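Local coordinates for 3-oxo-tetronate kinase (Cupriavidus necator, PDB 5DMH), which catalyses the ATP-dependent phosphorylation of 3-oxo-tetronate to 3-oxo-tetronate 4-phosphate, as a member of the four-carbon acid sugar kinase family, at residues A[34-39]-A[49-54]. Numbering follows the deposited sequence.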
ATOM      1  N   LEU A  34     -16.756  -1.239  -7.413  1.00 22.16           N
ATOM      2  CA  LEU A  34     -15.920  -0.539  -6.451  1.00 20.91           C
ATOM      3  C   LEU A  34     -14.621  -0.061  -7.074  1.00 20.21           C
ATOM      4  O   LEU A  34     -13.869  -0.868  -7.636  1.00 22.15           O
ATOM      5  CB  LEU A  34     -15.597  -1.474  -5.288  1.00 20.71           C
ATOM      6  CG  LEU A  34     -14.919  -0.854  -4.069  1.00 19.87           C
ATOM      7  CD1 LEU A  34     -15.859   0.077  -3.313  1.00 22.75           C
ATOM      8  CD2 LEU A  34     -14.438  -1.953  -3.138  1.00 21.62           C
ATOM      9  N   GLY A  35     -14.353   1.244  -6.973  1.00 19.74           N
ATOM     10  CA  GLY A  35     -13.158   1.817  -7.563  1.00 21.26           C
ATOM     11  C   GLY A  35     -12.238   2.331  -6.475  1.00 18.04           C
ATOM     12  O   GLY A  35     -12.684   3.049  -5.598  1.00 18.46           O
ATOM     13  N   CYS A  36     -10.970   1.924  -6.500  1.00 17.38           N
ATOM     14  CA  CYS A  36     -10.065   2.195  -5.400  1.00 16.44           C
ATOM     15  C   CYS A  36      -8.836   2.905  -5.930  1.00 16.42           C
ATOM     16  O   CYS A  36      -8.373   2.633  -7.032  1.00 17.70           O
ATOM     17  CB  CYS A  36      -9.655   0.908  -4.720  1.00 18.67           C
ATOM     18  SG  CYS A  36     -11.038  -0.165  -4.262  1.00 18.73           S
ATOM     19  N   ILE A  37      -8.367   3.858  -5.157  1.00 15.39           N
ATOM     20  CA  ILE A  37      -7.177   4.608  -5.466  1.00 15.78           C
ATOM     21  C   ILE A  37      -6.218   4.412  -4.315  1.00 15.15           C
ATOM     22  O   ILE A  37      -6.524   4.829  -3.194  1.00 14.64           O
ATOM     23  CB  ILE A  37      -7.516   6.082  -5.590  1.00 15.11           C
ATOM     24  CG1 ILE A  37      -8.532   6.272  -6.723  1.00 15.97           C
ATOM     25  CG2 ILE A  37      -6.269   6.880  -5.844  1.00 15.21           C
ATOM     26  CD1 ILE A  37      -9.157   7.654  -6.721  1.00 18.60           C
ATOM     27  N   ALA A  38      -5.068   3.795  -4.594  1.00 14.00           N
ATOM     28  CA  ALA A  38      -4.070   3.519  -3.566  1.00 13.63           C
ATOM     29  C   ALA A  38      -2.821   4.400  -3.725  1.00 17.53           C
ATOM     30  O   ALA A  38      -2.300   4.578  -4.840  1.00 16.83           O
ATOM     31  CB  ALA A  38      -3.677   2.038  -3.584  1.00 16.65           C
ATOM     32  N   ASP A  39      -2.357   4.951  -2.612  1.00 18.54           N
ATOM     33  CA  ASP A  39      -1.221   5.850  -2.623  1.00 15.40           C
ATOM     34  C   ASP A  39       0.174   5.190  -2.699  1.00 15.67           C
ATOM     35  O   ASP A  39       1.182   5.886  -2.715  1.00 16.19           O
ATOM     36  CB  ASP A  39      -1.286   6.839  -1.467  1.00 15.40           C
ATOM     37  CG  ASP A  39      -0.843   6.263  -0.119  1.00 16.18           C
ATOM     38  OD1 ASP A  39      -0.768   5.038   0.078  1.00 15.17           O
ATOM     39  OD2 ASP A  39      -0.554   7.097   0.757  1.00 16.44           O
ATOM     40  N   ASN A  49      -5.864  -7.823  -2.309  1.00 17.04           N
ATOM     41  CA  ASN A  49      -5.882  -9.117  -1.621  1.00 21.08           C
ATOM     42  C   ASN A  49      -7.124  -9.271  -0.733  1.00 20.32           C
ATOM     43  O   ASN A  49      -7.806 -10.294  -0.765  1.00 20.64           O
ATOM     44  CB  ASN A  49      -4.605  -9.255  -0.786  1.00 19.65           C
ATOM     45  CG  ASN A  49      -4.534 -10.568  -0.004  1.00 20.07           C
ATOM     46  OD1 ASN A  49      -4.543 -11.666  -0.569  1.00 21.07           O
ATOM     47  ND2 ASN A  49      -4.474 -10.445   1.314  1.00 20.37           N
ATOM     48  N   THR A  50      -7.386  -8.255   0.079  1.00 20.12           N
ATOM     49  CA  THR A  50      -8.554  -8.250   0.942  1.00 18.51           C
ATOM     50  C   THR A  50      -9.849  -8.327   0.161  1.00 17.79           C
ATOM     51  O   THR A  50     -10.756  -9.079   0.535  1.00 18.49           O
ATOM     52  CB  THR A  50      -8.548  -7.022   1.886  1.00 18.27           C
ATOM     53  OG1 THR A  50      -7.570  -7.266   2.908  1.00 21.72           O
ATOM     54  CG2 THR A  50      -9.922  -6.847   2.533  1.00 21.16           C
ATOM     55  N   LEU A  51      -9.940  -7.590  -0.942  1.00 18.91           N
ATOM     56  CA  LEU A  51     -11.140  -7.668  -1.770  1.00 21.71           C
ATOM     57  C   LEU A  51     -11.334  -9.050  -2.410  1.00 24.34           C
ATOM     58  O   LEU A  51     -12.439  -9.595  -2.382  1.00 22.77           O
ATOM     59  CB  LEU A  51     -11.111  -6.580  -2.839  1.00 18.66           C
ATOM     60  CG  LEU A  51     -11.254  -5.177  -2.266  1.00 21.86           C
ATOM     61  CD1 LEU A  51     -10.934  -4.165  -3.360  1.00 22.44           C
ATOM     62  CD2 LEU A  51     -12.635  -4.962  -1.704  1.00 18.31           C
ATOM     63  N   VAL A  52     -10.264  -9.628  -2.970  1.00 19.47           N
ATOM     64  CA  VAL A  52     -10.361 -10.948  -3.579  1.00 20.47           C
ATOM     65  C   VAL A  52     -10.754 -11.990  -2.543  1.00 20.89           C
ATOM     66  O   VAL A  52     -11.610 -12.827  -2.789  1.00 21.94           O
ATOM     67  CB  VAL A  52      -9.027 -11.343  -4.252  1.00 23.21           C
ATOM     68  CG1 VAL A  52      -9.002 -12.829  -4.601  1.00 27.38           C
ATOM     69  CG2 VAL A  52      -8.788 -10.453  -5.472  1.00 23.28           C
ATOM     70  N   ARG A  53     -10.136 -11.917  -1.371  1.00 21.54           N
ATOM     71  CA  ARG A  53     -10.400 -12.896  -0.322  1.00 26.10           C
ATOM     72  C   ARG A  53     -11.808 -12.798   0.225  1.00 25.70           C
ATOM     73  O   ARG A  53     -12.293 -13.743   0.850  1.00 25.42           O
ATOM     74  CB  ARG A  53      -9.390 -12.757   0.814  1.00 23.86           C
ATOM     75  CG  ARG A  53      -8.028 -13.406   0.479  1.00 30.79           C
ATOM     76  CD  ARG A  53      -6.932 -12.864   1.358  1.00 29.31           C
ATOM     77  NE  ARG A  53      -7.024 -13.248   2.777  1.00 28.01           N
ATOM     78  CZ  ARG A  53      -6.591 -14.403   3.291  1.00 27.82           C
ATOM     79  NH1 ARG A  53      -6.083 -15.363   2.530  1.00 27.96           N
ATOM     80  NH2 ARG A  53      -6.676 -14.602   4.591  1.00 31.05           N
ATOM     81  N   ASN A  54     -12.462 -11.658  -0.001  1.00 22.31           N
ATOM     82  CA  ASN A  54     -13.826 -11.468   0.465  1.00 27.57           C
ATOM     83  C   ASN A  54     -14.845 -11.447  -0.662  1.00 26.92           C
ATOM     84  O   ASN A  54     -15.975 -11.026  -0.464  1.00 24.33           O
ATOM     85  CB  ASN A  54     -13.953 -10.216   1.337  1.00 26.02           C
ATOM     86  CG  ASN A  54     -13.382 -10.430   2.715  1.00 26.90           C
ATOM     87  OD1 ASN A  54     -14.089 -10.859   3.647  1.00 25.42           O
ATOM     88  ND2 ASN A  54     -12.096 -10.159   2.854  1.00 25.41           N
TER
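L34 and L51 mark the nearest approach of the two backbones, 9.8 Å from CA to CA, where strand 34-38 faces the C-terminal part of helix 41-53; no hydrogen bond joins the two segments, and side chains alone bridge them. The bridge is a small apolar cluster of three buried residues. L51 carries the helix side of the contact: both methyls of its fork meet the same methyl of L34, and CD1 also reaches the sulfur of C36. CD2 meets CD2 of L34 at 3.8 Å, methyl against methyl, while CD1 lies 4.1 Å from SG of C36 and also 4.1 Å from CD2 of L34. The two leucine side chains run at a slant to one another, and L34 uses a single branch for the whole encounter. Its CG stands opposite the backbone N (chi1 -170°), and CD2 then reaches both methyls of L51. C36, two residues along and therefore on the same face of the strand, offers its sulfur to the helix as an apolar surface. I37 points to the other face, where it packs on A100, L101 and L104 of helix 90-106. Beyond L51 the side-chain amide of N54 turns back, ND2 donating to O of T50 at 2.9 Å in a nearly straight bond (173°). Backbone bonds from L34 and C36 to L79, and from G35 to Q111 and V113, place the strand between parallel neighbours. In this part of the helix, one leucine meets alternate residues of the strand: helix-on-sheet packing of an alpha/beta domain, against an interior parallel strand, here in the sugar-binding N-terminal domain, away from the nucleotide site.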